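Local structure of protein (soluble lytic transglycosylase SLT70) (Escherichia coli, 1QSA) at residues 54-57 / 58-62. The protein cleaves the glycosidic bonds between N-acetylmuramic acid and N-acetylglucosamine in peptidoglycan, leaving a 1,6-anhydro bond in the muramic acid residue. Residues are numbered along the deposited sequence; the frame is centred on the assembly and turned at random.
Sequences PAVT and VTNFV. With SO4 (sulfate ion), chain I.
The first turns of helix 55-64, entered through Pro54 at the N-cap position, are tied together where Thr59 N donates to Ala55 O at 2.8 Å. The hydroxyl of Thr59 folds back toward the same carbonyl: with OG1 beside its own backbone N (chi1 -66°), it lies 3.1 Å from Ala55 O. Asn60 N to Val56 O at 2.9 Å and Phe61 N to Thr57 O at 3.1 Å continue the i to i+4 pattern. The amide of Asn60 bends back over the carbonyl it caps from below, its CG lying beside its own backbone N (chi1 -72°) and 3.1 Å from Val56 O. On this exposed flank the side chains of Val56 and Asn60 run side by side, pointing the same way. The helix belongs to the alpha-superhelix of Slt70, and its buried flank faces neighbouring helices: Val58 packs on Phe78 and Phe94, whereas Phe61 reaches Leu74 of helix 69-84 and Tyr43 and Ile46 of helix 38-48. At the N-terminal end, a sulfate ion, presumably picked up from the crystallisation solution, accepts a hydrogen bond through O1 from Ala55 N at 2.8 Å, where the helix dipole would favour an anion.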
ATOM      1  N   PRO A  54      17.545  10.363 -32.781  1.00 17.63           N
ATOM      2  CA  PRO A  54      18.944  10.589 -32.415  1.00 17.60           C
ATOM      3  C   PRO A  54      18.947  11.087 -30.958  1.00 16.77           C
ATOM      4  O   PRO A  54      18.004  11.757 -30.523  1.00 16.24           O
ATOM      5  CB  PRO A  54      19.396  11.680 -33.395  1.00 17.40           C
ATOM      6  CG  PRO A  54      18.132  12.397 -33.751  1.00 16.89           C
ATOM      7  CD  PRO A  54      17.105  11.292 -33.841  1.00 17.94           C
ATOM      8  N   ALA A  55      19.994  10.761 -30.210  1.00 15.39           N
ATOM      9  CA  ALA A  55      20.085  11.151 -28.811  1.00 15.36           C
ATOM     10  C   ALA A  55      19.917  12.654 -28.577  1.00 16.03           C
ATOM     11  O   ALA A  55      19.346  13.068 -27.572  1.00 16.64           O
ATOM     12  CB  ALA A  55      21.410  10.661 -28.209  1.00 15.37           C
ATOM     13  N   VAL A  56      20.411  13.472 -29.504  1.00 16.12           N
ATOM     14  CA  VAL A  56      20.318  14.919 -29.357  1.00 16.20           C
ATOM     15  C   VAL A  56      18.867  15.410 -29.253  1.00 14.79           C
ATOM     16  O   VAL A  56      18.571  16.316 -28.476  1.00 15.56           O
ATOM     17  CB  VAL A  56      21.084  15.636 -30.490  0.63 15.50           C
ATOM     18  CG1 VAL A  56      20.289  15.560 -31.803  0.63 15.55           C
ATOM     19  CG2 VAL A  56      21.452  17.084 -30.059  0.63 17.77           C
ATOM     20  N   THR A  57      17.960  14.773 -29.984  1.00 14.42           N
ATOM     21  CA  THR A  57      16.556  15.160 -29.939  1.00 15.00           C
ATOM     22  C   THR A  57      15.989  14.881 -28.550  1.00 14.85           C
ATOM     23  O   THR A  57      15.280  15.709 -27.969  1.00 13.42           O
ATOM     24  CB  THR A  57      15.745  14.398 -31.007  1.00 16.37           C
ATOM     25  OG1 THR A  57      16.195  14.794 -32.305  1.00 18.48           O
ATOM     26  CG2 THR A  57      14.252  14.681 -30.877  1.00 15.95           C
ATOM     27  N   VAL A  58      16.351  13.728 -27.999  1.00 13.84           N
ATOM     28  CA  VAL A  58      15.865  13.333 -26.678  1.00 13.91           C
ATOM     29  C   VAL A  58      16.453  14.220 -25.591  1.00 13.62           C
ATOM     30  O   VAL A  58      15.736  14.698 -24.710  1.00 13.56           O
ATOM     31  CB  VAL A  58      16.162  11.836 -26.400  1.00 13.23           C
ATOM     32  CG1 VAL A  58      15.619  11.430 -25.026  1.00 14.10           C
ATOM     33  CG2 VAL A  58      15.509  10.975 -27.494  1.00 11.66           C
ATOM     34  N   THR A  59      17.767  14.426 -25.649  1.00 12.91           N
ATOM     35  CA  THR A  59      18.463  15.287 -24.699  1.00 13.00           C
ATOM     36  C   THR A  59      17.846  16.694 -24.695  1.00 13.85           C
ATOM     37  O   THR A  59      17.597  17.256 -23.629  1.00 14.01           O
ATOM     38  CB  THR A  59      19.963  15.384 -25.067  1.00 14.10           C
ATOM     39  OG1 THR A  59      20.559  14.093 -24.901  1.00 13.47           O
ATOM     40  CG2 THR A  59      20.697  16.399 -24.186  1.00 14.21           C
ATOM     41  N   ASN A  60      17.601  17.250 -25.880  1.00 14.72           N
ATOM     42  CA  ASN A  60      17.021  18.594 -25.982  1.00 13.91           C
ATOM     43  C   ASN A  60      15.639  18.655 -25.340  1.00 16.07           C
ATOM     44  O   ASN A  60      15.338  19.595 -24.600  1.00 16.14           O
ATOM     45  CB  ASN A  60      16.958  19.069 -27.435  1.00 16.79           C
ATOM     46  CG  ASN A  60      18.333  19.401 -28.002  1.00 17.33           C
ATOM     47  OD1 ASN A  60      19.316  19.516 -27.261  1.00 18.63           O
ATOM     48  ND2 ASN A  60      18.409  19.551 -29.320  1.00 21.33           N
ATOM     49  N   PHE A  61      14.833  17.619 -25.560  1.00 13.64           N
ATOM     50  CA  PHE A  61      13.493  17.580 -24.986  1.00 13.90           C
ATOM     51  C   PHE A  61      13.531  17.476 -23.459  1.00 14.80           C
ATOM     52  O   PHE A  61      12.807  18.178 -22.753  1.00 14.13           O
ATOM     53  CB  PHE A  61      12.674  16.422 -25.575  1.00 13.33           C
ATOM     54  CG  PHE A  61      11.284  16.332 -25.017  1.00 12.98           C
ATOM     55  CD1 PHE A  61      10.309  17.255 -25.398  1.00 12.70           C
ATOM     56  CD2 PHE A  61      10.946  15.347 -24.080  1.00 13.22           C
ATOM     57  CE1 PHE A  61       9.024  17.201 -24.856  1.00 10.50           C
ATOM     58  CE2 PHE A  61       9.667  15.291 -23.537  1.00 11.68           C
ATOM     59  CZ  PHE A  61       8.704  16.226 -23.932  1.00 13.35           C
ATOM     60  N   VAL A  62      14.384  16.599 -22.951  1.00 14.60           N
ATOM     61  CA  VAL A  62      14.503  16.416 -21.515  1.00 15.07           C
ATOM     62  C   VAL A  62      15.001  17.703 -20.839  1.00 16.87           C
ATOM     63  O   VAL A  62      14.441  18.132 -19.828  1.00 15.98           O
ATOM     64  CB  VAL A  62      15.434  15.225 -21.201  1.00 15.36           C
ATOM     65  CG1 VAL A  62      15.694  15.114 -19.704  1.00 15.84           C
ATOM     66  CG2 VAL A  62      14.827  13.945 -21.743  1.00 14.15           C
TER
HETATM   67  S   SO4 I 708      22.155   8.624 -32.344  1.00 55.03           S
HETATM   68  O1  SO4 I 708      21.576   8.575 -30.990  1.00 53.96           O
HETATM   69  O2  SO4 I 708      23.303   7.703 -32.426  1.00 54.99           O
HETATM   70  O3  SO4 I 708      21.134   8.210 -33.326  1.00 55.79           O
HETATM   71  O4  SO4 I 708      22.603   9.996 -32.642  1.00 55.00           O